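Malonyl CoA-ACP transacylase (Xanthomonas oryzae pv. oryzae, PDB 3K89) probably catalyses the transfer of the malonyl group from malonyl-CoA to holo acyl carrier protein, releasing free CoA. Local coordinates at residues A303-A306 against G307-A311; W76-W79 against T80-G84; Q258-G261 against C262-L266; D45-A48 against L49-G53; P29-R32 against E33-E37. All coordinates share one frame; numbering follows the deposited sequence.

Contact 1: residues A303-A306 against G307-A311; sequences ADYA and GALDA
Tyr-305 and Leu-309 meet one turn apart on helix 302-311, the last helix of this acyl transferase chain, which follows strand 295-298, an outer strand of the parallel sheet. Their side chains run next to each other in the same direction. Methyl CD2 of Leu-309 approaches the ring obliquely and rests 3.8 Å from CE2 of Tyr-305. Both first torsions set CG beside the carbonyl carbon, trans to the backbone N (chi1 179° for Tyr-305 and -163° for Leu-309), and this keeps ring and isobutyl group abreast. The same pair shares the straightest backbone bond of the turn, Leu-309 N to Tyr-305 O at 2.9 Å, with 166° at the hydrogen. This is the close-packed side: Tyr-305 lies on Leu-78, while Ala-308 and Leu-309 press on Trp-79; Leu-78 and Trp-79 belong to helix 61-81. Ala-308 is buried as well and also touches Arg-297 and Leu-299.

The outer side is looser. Ala-303, Ala-306 and Asp-310 are exposed there, and the turn is held mainly by its backbone: Gly-307 N bonds to Ala-303 O at 3.0 Å, and Asp-310 N bonds to Ala-306 O at 3.0 Å. The carboxylate of Asp-304, near the start of the helix, turns back to the hydroxyl of Thr-301. On the packed side the phenol is fixed at its far end too, because Tyr-305 OH hydrogen-bonds to Gln-82 OE1, and Leu-309 CD2 lies 4.1 Å from that same OH.

Contact 2: residues W76-W79 against T80-G84; sequences WRLW and TAQRG
The indoles of Trp-76 and Trp-79 each receive an aliphatic carbon on one face, from a residue four or five places on. Methyl CG2 of Thr-80 sits over the six-membered ring of Trp-76 in a CH-pi contact, 3.7 Å from the centroid and only 14° off the normal. Gly-84 CA lies over the five-membered ring of Trp-79, 3.6 Å from its centroid and displaced toward the rim; a glycine, with no side chain in the way, can come this close to the indole.

Thr-80 holds OG1 between its backbone N and carbonyl carbon (chi1 55°). That torsion brings the hydroxyl to Trp-76 O at 2.8 Å and leaves the methyl for the ring. Trp-76 O is gripped twice, by Thr-80 OG1 and by Thr-80 N (2.9 Å), from opposite faces of the carbonyl plane. Helix 61-81 ends here: at Gln-82 the chain leaves helical angles, and Gly-84 N folds back to Trp-79 O at 3.0 Å.

Farther round, Leu-78 CD1 lies 3.9 Å from Gln-82 CG, and both residues touch the loop residue His-28. Both tryptophans pack against Phe-8 of strand 6-10, Trp-79 edge-to-face, while Trp-79 NE1 bonds to Gln-85 O. Arg-77 reaches Glu-37 of helix 30-42 in a salt bridge.

Contact 3: residues Q258-G261 against C262-L266; sequences QWTG and CVQAL
Ala-265 N donates to Gly-261 O at 2.8 Å, the shortest of the i to i+4 bonds in this first part of helix 259-268, with Gln-258 at the N-cap position. Cys-262 N closes the first turn on Gln-258 O at 2.9 Å. Val-263 N and Gln-264 N follow, bonding to Trp-259 O and Thr-260 O with 166° and 169° at the hydrogen.

Side chains pack along two faces of the helix. On the buried one, methyl CG2 of Val-263 crosses over the indole of Trp-259 in a CH-pi contact, 3.9 Å from the centroid of the five-membered ring and shifted toward its rim. On the outer one, the extended Gln-264 runs alongside Thr-260, putting its amide NE2 3.6 Å from methyl CG2 of Thr-260.

The helix packs against helix 282-290 through Val-263 on Ile-287 and Ile-290, and Trp-259 also reaches Leu-283 and Leu-286. Trp-259 further touches His-93 at the probable nucleophile elbow, its side chain about 8 Å from that of the predicted active-site Ser-94. The indole thus packs behind the likely catalytic region. At its benzo side, CE3 of Trp-259 lies 4.2 Å from CB of Cys-262.

Contact 4: residues D45-A48 against L49-G53; sequences DLWA and LSQGG
Stacking carries the contact between Trp-47 and Gln-51, one turn apart on the short helix 46-52. The amide of Gln-51 lies nearly parallel to the indole, the planes 10° apart, with NE2 3.4 Å from CH2 of Trp-47. Closer to the backbone, Gln-51 CG makes a CH-pi contact over the five-membered ring, 3.5 Å from its centroid. A bend at the second torsion of Gln-51 (chi2 -51°) folds the amide back across the ring.

Hydrogen bonds hold the amide and close the two ends of the helix. Gln-51 NE2 donates to Ser-50 OG at 3.1 Å and has a second acceptor in Met-20 O. The hydroxyl of Ser-50 lies between two carbonyls, 3.0 Å from Leu-46 O and 3.1 Å from Trp-47 O. At the start of the helix Asp-45 is the N-cap: its OD1 takes the amide of Ala-48 at 3.0 Å, reached from above the carboxylate plane. At the other end Gly-53 takes up a positive phi, and Gly-53 N closes on Leu-49 O at 2.9 Å.

Trp-47 also meets Phe-35 of helix 30-42 edge-to-face. Bonded to both Ser-50 OG and Met-20 O, the amide is held flat on the indole and joins the helix to the loop at Met-20.

Contact 5: residues P29-R32 against E33-E37; sequences PQIR and ETFAE
This is a one-turn contact at the start of helix 30-42, where Pro-29 to Arg-32 meet Glu-33 to Ala-36 through i to i+4 bonds and side chains. The helix packs against helix 46-52 and helix 61-81 of the acyl transferase fold, among others. Its first turn is slack, since Glu-33 N reaches Pro-29 O only weakly at 3.4 Å. The next bonds are firmer: Thr-34 N lies 2.9 Å from Gln-30 O, and Ala-36 N lies 2.9 Å from Arg-32 O.

On the buried side Ile-31 and Phe-35 run abreast. Methyl CG2 of Ile-31, placed trans to the backbone N by a chi1 of -63°, lies 4.0 Å from CE1 of Phe-35. The ring also touches Leu-46, Ala-70 and Ala-71, so one phenylalanine touches helix 46-52 and helix 61-81 alike. Toward helix 61-81, Thr-34 OG1 lies 3.1 Å from Gln-30 O and is weakly bonded by Arg-77.

On the exposed side the extended Glu-33 runs back along Pro-29, with CG 3.5 Å from Pro-29 O. Ile-31 O accepts the amide of Phe-35 and also lies at the edge of that ring, 3.4 Å from CD1 of Phe-35.

Overall arrangement
From the N terminus the order is contact 5, contact 4, contact 2, contact 3 and contact 1. Each is local, lying along one helix or at its end, so none closes a long loop; they stand in series, and none nests or crosses. Contacts 5 and 4, on successive helices, touch with centres about 12 Å apart. Contact 5 also touches contact 2 (centres about 14 Å apart), and contact 2 touches contact 1 (about 12 Å). A chain of touching helices thus runs from 46-52 through 30-42 and 61-81 to 302-311. Contact 3 stands apart, its centre at least about 24 Å from the others, and joins helix 259-268 to helix 282-290 and strand 6-10 near the predicted active site.

Contact 1: residues A303-A306 against G307-A311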
loop_
_atom_site.group_PDB
_atom_site.type_symbol
_atom_site.label_atom_id
_atom_site.label_comp_id
_atom_site.label_asym_id
_atom_site.label_seq_id
_atom_site.Cartn_x
_atom_site.Cartn_y
_atom_site.Cartn_z
ATOM N N ALA A 303 17.113 -13.407 -5.833
ATOM C CA ALA A 303 18.340 -12.630 -5.989
ATOM C C ALA A 303 18.302 -11.287 -5.264
ATOM O O ALA A 303 19.321 -10.837 -4.721
ATOM C CB ALA A 303 18.671 -12.435 -7.480
ATOM N N ASP A 304 17.147 -10.627 -5.264
ATOM C CA ASP A 304 17.053 -9.335 -4.591
ATOM C C ASP A 304 17.068 -9.522 -3.079
ATOM O O ASP A 304 17.722 -8.768 -2.358
ATOM C CB ASP A 304 15.780 -8.604 -5.026
ATOM C CG ASP A 304 15.834 -8.154 -6.471
ATOM O OD1 ASP A 304 16.912 -7.737 -6.946
ATOM O OD2 ASP A 304 14.777 -8.209 -7.157
ATOM N N TYR A 305 16.356 -10.543 -2.614
ATOM C CA TYR A 305 16.367 -10.912 -1.201
ATOM C C TYR A 305 17.786 -11.217 -0.710
ATOM O O TYR A 305 18.244 -10.641 0.287
ATOM C CB TYR A 305 15.411 -12.084 -0.938
ATOM C CG TYR A 305 15.411 -12.507 0.493
ATOM C CD1 TYR A 305 14.582 -11.877 1.423
ATOM C CD2 TYR A 305 16.272 -13.496 0.941
ATOM C CE1 TYR A 305 14.611 -12.242 2.761
ATOM C CE2 TYR A 305 16.301 -13.871 2.271
ATOM C CZ TYR A 305 15.470 -13.239 3.175
ATOM O OH TYR A 305 15.504 -13.601 4.505
ATOM N N ALA A 306 18.504 -12.081 -1.434
ATOM C CA ALA A 306 19.867 -12.456 -1.042
ATOM C C ALA A 306 20.806 -11.269 -1.077
ATOM O O ALA A 306 21.675 -11.132 -0.210
ATOM C CB ALA A 306 20.410 -13.574 -1.937
ATOM N N GLY A 307 20.618 -10.401 -2.071
ATOM C CA GLY A 307 21.440 -9.203 -2.229
ATOM C C GLY A 307 21.314 -8.242 -1.059
ATOM O O GLY A 307 22.306 -7.695 -0.583
ATOM N N ALA A 308 20.075 -8.025 -0.608
ATOM C CA ALA A 308 19.795 -7.158 0.528
ATOM C C ALA A 308 20.308 -7.807 1.806
ATOM O O ALA A 308 20.946 -7.148 2.618
ATOM C CB ALA A 308 18.292 -6.911 0.639
ATOM N N LEU A 309 20.011 -9.090 1.981
ATOM C CA LEU A 309 20.435 -9.824 3.176
ATOM C C LEU A 309 21.949 -9.756 3.339
ATOM O O LEU A 309 22.444 -9.673 4.464
ATOM C CB LEU A 309 19.947 -11.284 3.148
ATOM C CG LEU A 309 19.953 -12.061 4.469
ATOM C CD1 LEU A 309 19.023 -11.406 5.494
ATOM C CD2 LEU A 309 19.576 -13.528 4.250
ATOM N N ASP A 310 22.672 -9.761 2.218
ATOM C CA ASP A 310 24.136 -9.694 2.233
ATOM C C ASP A 310 24.668 -8.286 2.471
ATOM O O ASP A 310 25.553 -8.097 3.309
ATOM C CB ASP A 310 24.733 -10.251 0.945
ATOM C CG ASP A 310 26.242 -10.368 1.010
ATOM O OD1 ASP A 310 26.927 -9.467 0.478
ATOM O OD2 ASP A 310 26.741 -11.347 1.607
ATOM N N ALA A 311 24.128 -7.309 1.742
ATOM C CA ALA A 311 24.592 -5.917 1.820
ATOM C C ALA A 311 24.342 -5.262 3.181
ATOM O O ALA A 311 25.054 -4.321 3.561
ATOM C CB ALA A 311 23.976 -5.079 0.699
#

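Contact 2: residues W76-W79 against T80-G84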
loop_
_atom_site.group_PDB
_atom_site.type_symbol
_atom_site.label_atom_id
_atom_site.label_comp_id
_atom_site.label_asym_id
_atom_site.label_seq_id
_atom_site.Cartn_x
_atom_site.Cartn_y
_atom_site.Cartn_z
ATOM N N TRP A 76 8.346 -10.645 5.412
ATOM C CA TRP A 76 8.719 -10.141 6.736
ATOM C C TRP A 76 9.194 -11.287 7.630
ATOM O O TRP A 76 10.243 -11.196 8.273
ATOM C CB TRP A 76 7.511 -9.448 7.389
ATOM C CG TRP A 76 7.733 -9.090 8.845
ATOM C CD1 TRP A 76 7.173 -9.699 9.948
ATOM C CD2 TRP A 76 8.574 -8.050 9.341
ATOM N NE1 TRP A 76 7.609 -9.073 11.097
ATOM C CE2 TRP A 76 8.470 -8.066 10.757
ATOM C CE3 TRP A 76 9.390 -7.090 8.731
ATOM C CZ2 TRP A 76 9.161 -7.169 11.564
ATOM C CZ3 TRP A 76 10.083 -6.196 9.540
ATOM C CH2 TRP A 76 9.962 -6.244 10.946
ATOM N N ARG A 77 8.420 -12.365 7.662
ATOM C CA ARG A 77 8.736 -13.509 8.532
ATOM C C ARG A 77 10.020 -14.199 8.086
ATOM O O ARG A 77 10.813 -14.645 8.927
ATOM C CB ARG A 77 7.562 -14.479 8.602
ATOM C CG ARG A 77 6.399 -13.902 9.410
ATOM C CD ARG A 77 5.215 -14.841 9.406
ATOM N NE ARG A 77 4.150 -14.391 10.314
ATOM C CZ ARG A 77 3.035 -15.087 10.541
ATOM N NH1 ARG A 77 2.826 -16.247 9.912
ATOM N NH2 ARG A 77 2.105 -14.622 11.369
ATOM N N LEU A 78 10.239 -14.227 6.775
ATOM C CA LEU A 78 11.468 -14.796 6.218
ATOM C C LEU A 78 12.686 -14.000 6.660
ATOM O O LEU A 78 13.638 -14.574 7.209
ATOM C CB LEU A 78 11.377 -14.865 4.687
ATOM C CG LEU A 78 12.597 -15.369 3.906
ATOM C CD1 LEU A 78 13.010 -16.771 4.349
ATOM C CD2 LEU A 78 12.296 -15.340 2.403
ATOM N N TRP A 79 12.657 -12.688 6.418
ATOM C CA TRP A 79 13.745 -11.791 6.800
ATOM C C TRP A 79 14.041 -11.914 8.286
ATOM O O TRP A 79 15.200 -12.080 8.684
ATOM C CB TRP A 79 13.354 -10.347 6.488
ATOM C CG TRP A 79 14.432 -9.359 6.779
ATOM C CD1 TRP A 79 14.623 -8.667 7.939
ATOM C CD2 TRP A 79 15.470 -8.941 5.887
ATOM N NE1 TRP A 79 15.708 -7.836 7.816
ATOM C CE2 TRP A 79 16.248 -7.992 6.568
ATOM C CE3 TRP A 79 15.814 -9.280 4.569
ATOM C CZ2 TRP A 79 17.362 -7.370 5.985
ATOM C CZ3 TRP A 79 16.914 -8.654 3.984
ATOM C CH2 TRP A 79 17.678 -7.716 4.696
ATOM N N THR A 80 12.990 -11.842 9.099
ATOM C CA THR A 80 13.163 -11.837 10.546
ATOM C C THR A 80 13.695 -13.188 11.057
ATOM O O THR A 80 14.508 -13.208 11.991
ATOM C CB THR A 80 11.899 -11.320 11.303
ATOM O OG1 THR A 80 10.748 -12.080 10.933
ATOM C CG2 THR A 80 11.639 -9.866 10.965
ATOM N N ALA A 81 13.290 -14.295 10.425
ATOM C CA ALA A 81 13.830 -15.623 10.771
ATOM C C ALA A 81 15.288 -15.788 10.343
ATOM O O ALA A 81 16.085 -16.417 11.063
ATOM C CB ALA A 81 12.996 -16.732 10.170
ATOM N N GLN A 82 15.637 -15.232 9.179
ATOM C CA GLN A 82 16.992 -15.375 8.624
ATOM C C GLN A 82 18.010 -14.383 9.186
ATOM O O GLN A 82 19.107 -14.218 8.624
ATOM C CB GLN A 82 16.972 -15.354 7.090
ATOM C CG GLN A 82 16.311 -16.579 6.485
ATOM C CD GLN A 82 16.897 -16.974 5.140
ATOM O OE1 GLN A 82 17.086 -16.138 4.261
ATOM N NE2 GLN A 82 17.173 -18.260 4.971
ATOM N N ARG A 83 17.648 -13.737 10.295
ATOM C CA ARG A 83 18.540 -12.829 11.024
ATOM C C ARG A 83 18.869 -11.561 10.256
ATOM O O ARG A 83 19.961 -11.016 10.388
ATOM C CB ARG A 83 19.846 -13.537 11.460
ATOM C CG ARG A 83 19.662 -14.805 12.300
ATOM C CD ARG A 83 19.469 -14.510 13.789
ATOM N NE ARG A 83 18.404 -13.537 14.040
ATOM C CZ ARG A 83 17.104 -13.775 13.876
ATOM N NH1 ARG A 83 16.680 -14.960 13.442
ATOM N NH2 ARG A 83 16.224 -12.814 14.132
ATOM N N GLY A 84 17.926 -11.086 9.452
ATOM C CA GLY A 84 18.088 -9.783 8.834
ATOM C C GLY A 84 18.007 -8.718 9.914
ATOM O O GLY A 84 17.377 -8.932 10.955
#

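Contact 3: residues Q258-G261 against C262-L266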
loop_
_atom_site.group_PDB
_atom_site.type_symbol
_atom_site.label_atom_id
_atom_site.label_comp_id
_atom_site.label_asym_id
_atom_site.label_seq_id
_atom_site.Cartn_x
_atom_site.Cartn_y
_atom_site.Cartn_z
ATOM N N GLN A 258 -0.085 10.118 1.525
ATOM C CA GLN A 258 1.064 11.034 1.492
ATOM C C GLN A 258 2.344 10.200 1.404
ATOM O O GLN A 258 3.112 10.103 2.377
ATOM C CB GLN A 258 1.084 11.919 2.758
ATOM C CG GLN A 258 -0.209 12.745 3.006
ATOM C CD GLN A 258 -0.455 13.856 2.001
ATOM O OE1 GLN A 258 -1.585 14.354 1.892
ATOM N NE2 GLN A 258 0.586 14.275 1.284
ATOM N N TRP A 259 2.546 9.524 0.269
ATOM C CA TRP A 259 3.672 8.592 0.186
ATOM C C TRP A 259 4.999 9.353 0.197
ATOM O O TRP A 259 5.918 8.992 0.945
ATOM C CB TRP A 259 3.568 7.616 -1.010
ATOM C CG TRP A 259 4.685 6.592 -0.932
ATOM C CD1 TRP A 259 5.773 6.450 -1.783
ATOM C CD2 TRP A 259 4.873 5.634 0.117
ATOM N NE1 TRP A 259 6.592 5.443 -1.324
ATOM C CE2 TRP A 259 6.060 4.919 -0.172
ATOM C CE3 TRP A 259 4.128 5.292 1.263
ATOM C CZ2 TRP A 259 6.541 3.891 0.656
ATOM C CZ3 TRP A 259 4.588 4.255 2.073
ATOM C CH2 TRP A 259 5.796 3.574 1.770
ATOM N N THR A 260 5.076 10.429 -0.581
ATOM C CA THR A 260 6.273 11.292 -0.550
ATOM C C THR A 260 6.574 11.730 0.876
ATOM O O THR A 260 7.709 11.600 1.326
ATOM C CB THR A 260 6.105 12.482 -1.490
ATOM O OG1 THR A 260 5.992 11.976 -2.818
ATOM C CG2 THR A 260 7.321 13.427 -1.435
ATOM N N GLY A 261 5.541 12.188 1.583
ATOM C CA GLY A 261 5.666 12.629 2.969
ATOM C C GLY A 261 6.168 11.535 3.889
ATOM O O GLY A 261 7.019 11.784 4.746
ATOM N N CYS A 262 5.645 10.317 3.730
ATOM C CA CYS A 262 6.084 9.197 4.574
ATOM C C CYS A 262 7.565 8.885 4.370
ATOM O O CYS A 262 8.296 8.674 5.327
ATOM C CB CYS A 262 5.247 7.934 4.282
ATOM S SG CYS A 262 3.561 8.019 4.953
ATOM N N VAL A 263 8.008 8.870 3.118
ATOM C CA VAL A 263 9.409 8.571 2.801
ATOM C C VAL A 263 10.312 9.696 3.326
ATOM O O VAL A 263 11.341 9.421 3.933
ATOM C CB VAL A 263 9.612 8.325 1.295
ATOM C CG1 VAL A 263 11.096 8.159 0.940
ATOM C CG2 VAL A 263 8.841 7.054 0.852
ATOM N N GLN A 264 9.901 10.938 3.121
ATOM C CA GLN A 264 10.640 12.087 3.682
ATOM C C GLN A 264 10.696 12.025 5.210
ATOM O O GLN A 264 11.722 12.379 5.816
ATOM C CB GLN A 264 10.024 13.416 3.208
ATOM C CG GLN A 264 10.284 13.681 1.723
ATOM C CD GLN A 264 9.476 14.855 1.160
ATOM O OE1 GLN A 264 8.475 15.282 1.735
ATOM N NE2 GLN A 264 9.918 15.374 0.022
ATOM N N ALA A 265 9.618 11.552 5.835
ATOM C CA ALA A 265 9.578 11.419 7.301
ATOM C C ALA A 265 10.574 10.372 7.774
ATOM O O ALA A 265 11.264 10.579 8.784
ATOM C CB ALA A 265 8.161 11.102 7.804
ATOM N N LEU A 266 10.634 9.242 7.058
ATOM C CA LEU A 266 11.636 8.201 7.338
ATOM C C LEU A 266 13.052 8.770 7.265
ATOM O O LEU A 266 13.822 8.610 8.216
ATOM C CB LEU A 266 11.495 7.015 6.378
ATOM C CG LEU A 266 10.202 6.188 6.490
ATOM C CD1 LEU A 266 10.165 5.149 5.352
ATOM C CD2 LEU A 266 10.058 5.524 7.868
#

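Contact 4: residues D45-A48 against L49-G53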
loop_
_atom_site.group_PDB
_atom_site.type_symbol
_atom_site.label_atom_id
_atom_site.label_comp_id
_atom_site.label_asym_id
_atom_site.label_seq_id
_atom_site.Cartn_x
_atom_site.Cartn_y
_atom_site.Cartn_z
ATOM N N ASP A 45 -8.432 -19.136 -0.319
ATOM C CA ASP A 45 -7.067 -19.680 -0.465
ATOM C C ASP A 45 -6.223 -18.683 -1.261
ATOM O O ASP A 45 -6.245 -18.659 -2.499
ATOM C CB ASP A 45 -7.069 -21.063 -1.150
ATOM C CG ASP A 45 -5.692 -21.748 -1.142
ATOM O OD1 ASP A 45 -4.637 -21.073 -1.050
ATOM O OD2 ASP A 45 -5.664 -22.999 -1.248
ATOM N N LEU A 46 -5.490 -17.845 -0.531
ATOM C CA LEU A 46 -4.723 -16.766 -1.158
ATOM C C LEU A 46 -3.516 -17.251 -1.963
ATOM O O LEU A 46 -3.132 -16.617 -2.950
ATOM C CB LEU A 46 -4.260 -15.758 -0.097
ATOM C CG LEU A 46 -5.398 -15.113 0.678
ATOM C CD1 LEU A 46 -4.900 -14.499 2.005
ATOM C CD2 LEU A 46 -6.113 -14.085 -0.180
ATOM N N TRP A 47 -2.903 -18.365 -1.557
ATOM C CA TRP A 47 -1.785 -18.892 -2.327
ATOM C C TRP A 47 -2.271 -19.452 -3.667
ATOM O O TRP A 47 -1.716 -19.122 -4.709
ATOM C CB TRP A 47 -0.986 -19.944 -1.535
ATOM C CG TRP A 47 0.263 -20.366 -2.253
ATOM C CD1 TRP A 47 0.491 -21.581 -2.856
ATOM C CD2 TRP A 47 1.431 -19.572 -2.504
ATOM N NE1 TRP A 47 1.739 -21.598 -3.425
ATOM C CE2 TRP A 47 2.339 -20.382 -3.234
ATOM C CE3 TRP A 47 1.816 -18.269 -2.154
ATOM C CZ2 TRP A 47 3.608 -19.933 -3.632
ATOM C CZ3 TRP A 47 3.079 -17.810 -2.567
ATOM C CH2 TRP A 47 3.953 -18.643 -3.309
ATOM N N ALA A 48 -3.359 -20.220 -3.637
ATOM C CA ALA A 48 -3.910 -20.784 -4.880
ATOM C C ALA A 48 -4.307 -19.680 -5.860
ATOM O O ALA A 48 -4.003 -19.754 -7.048
ATOM C CB ALA A 48 -5.101 -21.668 -4.586
ATOM N N LEU A 49 -4.967 -18.651 -5.334
ATOM C CA LEU A 49 -5.385 -17.500 -6.131
ATOM C C LEU A 49 -4.199 -16.741 -6.736
ATOM O O LEU A 49 -4.197 -16.392 -7.920
ATOM C CB LEU A 49 -6.243 -16.552 -5.287
ATOM C CG LEU A 49 -6.735 -15.287 -6.002
ATOM C CD1 LEU A 49 -7.557 -15.652 -7.247
ATOM C CD2 LEU A 49 -7.550 -14.433 -5.071
ATOM N N SER A 50 -3.193 -16.476 -5.906
ATOM C CA SER A 50 -2.039 -15.695 -6.321
ATOM C C SER A 50 -1.121 -16.443 -7.320
ATOM O O SER A 50 -0.480 -15.816 -8.150
ATOM C CB SER A 50 -1.280 -15.213 -5.078
ATOM O OG SER A 50 -0.571 -16.289 -4.520
ATOM N N GLN A 51 -1.106 -17.781 -7.267
ATOM C CA GLN A 51 -0.252 -18.579 -8.162
ATOM C C GLN A 51 -0.939 -18.995 -9.457
ATOM O O GLN A 51 -0.324 -18.986 -10.533
ATOM C CB GLN A 51 0.298 -19.828 -7.454
ATOM C CG GLN A 51 1.104 -19.515 -6.200
ATOM C CD GLN A 51 2.182 -18.485 -6.445
ATOM O OE1 GLN A 51 3.110 -18.724 -7.218
ATOM N NE2 GLN A 51 2.060 -17.331 -5.795
ATOM N N GLY A 52 -2.207 -19.361 -9.342
ATOM C CA GLY A 52 -2.931 -19.974 -10.460
ATOM C C GLY A 52 -4.030 -19.104 -11.027
ATOM O O GLY A 52 -4.561 -19.376 -12.119
ATOM N N GLY A 53 -4.395 -18.054 -10.295
ATOM C CA GLY A 53 -5.514 -17.226 -10.692
ATOM C C GLY A 53 -6.844 -17.763 -10.194
ATOM O O GLY A 53 -6.874 -18.593 -9.281
#

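Contact 5: residues P29-R32 against E33-E37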
loop_
_atom_site.group_PDB
_atom_site.type_symbol
_atom_site.label_atom_id
_atom_site.label_comp_id
_atom_site.label_asym_id
_atom_site.label_seq_id
_atom_site.Cartn_x
_atom_site.Cartn_y
_atom_site.Cartn_z
ATOM N N PRO A 29 9.686 -22.998 3.027
ATOM C CA PRO A 29 8.355 -23.516 3.358
ATOM C C PRO A 29 7.512 -22.539 4.180
ATOM O O PRO A 29 6.284 -22.584 4.097
ATOM C CB PRO A 29 8.667 -24.798 4.157
ATOM C CG PRO A 29 10.052 -25.198 3.707
ATOM C CD PRO A 29 10.773 -23.898 3.474
ATOM N N GLN A 30 8.154 -21.665 4.963
ATOM C CA GLN A 30 7.406 -20.675 5.760
ATOM C C GLN A 30 6.443 -19.849 4.882
ATOM O O GLN A 30 5.376 -19.481 5.338
ATOM C CB GLN A 30 8.350 -19.772 6.597
ATOM C CG GLN A 30 7.678 -18.519 7.253
ATOM C CD GLN A 30 7.727 -17.271 6.346
ATOM O OE1 GLN A 30 8.800 -16.802 5.972
ATOM N NE2 GLN A 30 6.572 -16.744 5.999
ATOM N N ILE A 31 6.796 -19.576 3.627
ATOM C CA ILE A 31 5.961 -18.706 2.792
ATOM C C ILE A 31 4.524 -19.217 2.607
ATOM O O ILE A 31 3.560 -18.521 2.923
ATOM C CB ILE A 31 6.635 -18.347 1.448
ATOM C CG1 ILE A 31 7.918 -17.553 1.749
ATOM C CG2 ILE A 31 5.660 -17.525 0.576
ATOM C CD1 ILE A 31 8.674 -17.129 0.552
ATOM N N ARG A 32 4.371 -20.442 2.130
ATOM C CA ARG A 32 3.026 -20.993 1.959
ATOM C C ARG A 32 2.299 -21.201 3.296
ATOM O O ARG A 32 1.066 -21.144 3.356
ATOM C CB ARG A 32 3.080 -22.298 1.167
ATOM C CG ARG A 32 3.259 -22.053 -0.322
ATOM C CD ARG A 32 3.547 -23.323 -1.072
ATOM N NE ARG A 32 2.336 -24.117 -1.252
ATOM C CZ ARG A 32 2.273 -25.217 -1.997
ATOM N NH1 ARG A 32 3.353 -25.658 -2.624
ATOM N NH2 ARG A 32 1.129 -25.873 -2.113
ATOM N N GLU A 33 3.059 -21.431 4.366
ATOM C CA GLU A 33 2.470 -21.548 5.698
ATOM C C GLU A 33 1.833 -20.212 6.119
ATOM O O GLU A 33 0.728 -20.191 6.675
ATOM C CB GLU A 33 3.509 -22.007 6.722
ATOM C CG GLU A 33 3.943 -23.440 6.511
ATOM C CD GLU A 33 5.153 -23.818 7.357
ATOM O OE1 GLU A 33 5.685 -22.958 8.100
ATOM O OE2 GLU A 33 5.582 -24.992 7.256
ATOM N N THR A 34 2.537 -19.112 5.839
ATOM C CA THR A 34 2.022 -17.771 6.122
ATOM C C THR A 34 0.769 -17.477 5.302
ATOM O O THR A 34 -0.201 -16.929 5.836
ATOM C CB THR A 34 3.125 -16.728 5.877
ATOM O OG1 THR A 34 4.156 -16.997 6.828
ATOM C CG2 THR A 34 2.617 -15.312 6.095
ATOM N N PHE A 35 0.783 -17.841 4.022
ATOM C CA PHE A 35 -0.417 -17.661 3.192
ATOM C C PHE A 35 -1.594 -18.470 3.728
ATOM O O PHE A 35 -2.709 -17.974 3.737
ATOM C CB PHE A 35 -0.163 -18.018 1.727
ATOM C CG PHE A 35 0.366 -16.876 0.903
ATOM C CD1 PHE A 35 1.706 -16.524 0.966
ATOM C CD2 PHE A 35 -0.472 -16.178 0.044
ATOM C CE1 PHE A 35 2.212 -15.462 0.192
ATOM C CE2 PHE A 35 0.004 -15.110 -0.737
ATOM C CZ PHE A 35 1.363 -14.756 -0.669
ATOM N N ALA A 36 -1.323 -19.679 4.210
ATOM C CA ALA A 36 -2.386 -20.526 4.746
ATOM C C ALA A 36 -3.021 -19.877 5.973
ATOM O O ALA A 36 -4.239 -19.871 6.112
ATOM C CB ALA A 36 -1.848 -21.913 5.064
ATOM N N GLU A 37 -2.188 -19.290 6.828
ATOM C CA GLU A 37 -2.652 -18.595 8.032
ATOM C C GLU A 37 -3.508 -17.377 7.662
ATOM O O GLU A 37 -4.594 -17.177 8.200
ATOM C CB GLU A 37 -1.430 -18.186 8.855
ATOM C CG GLU A 37 -1.717 -17.476 10.177
ATOM C CD GLU A 37 -0.461 -17.153 10.957
ATOM O OE1 GLU A 37 0.564 -17.853 10.756
ATOM O OE2 GLU A 37 -0.513 -16.208 11.795
#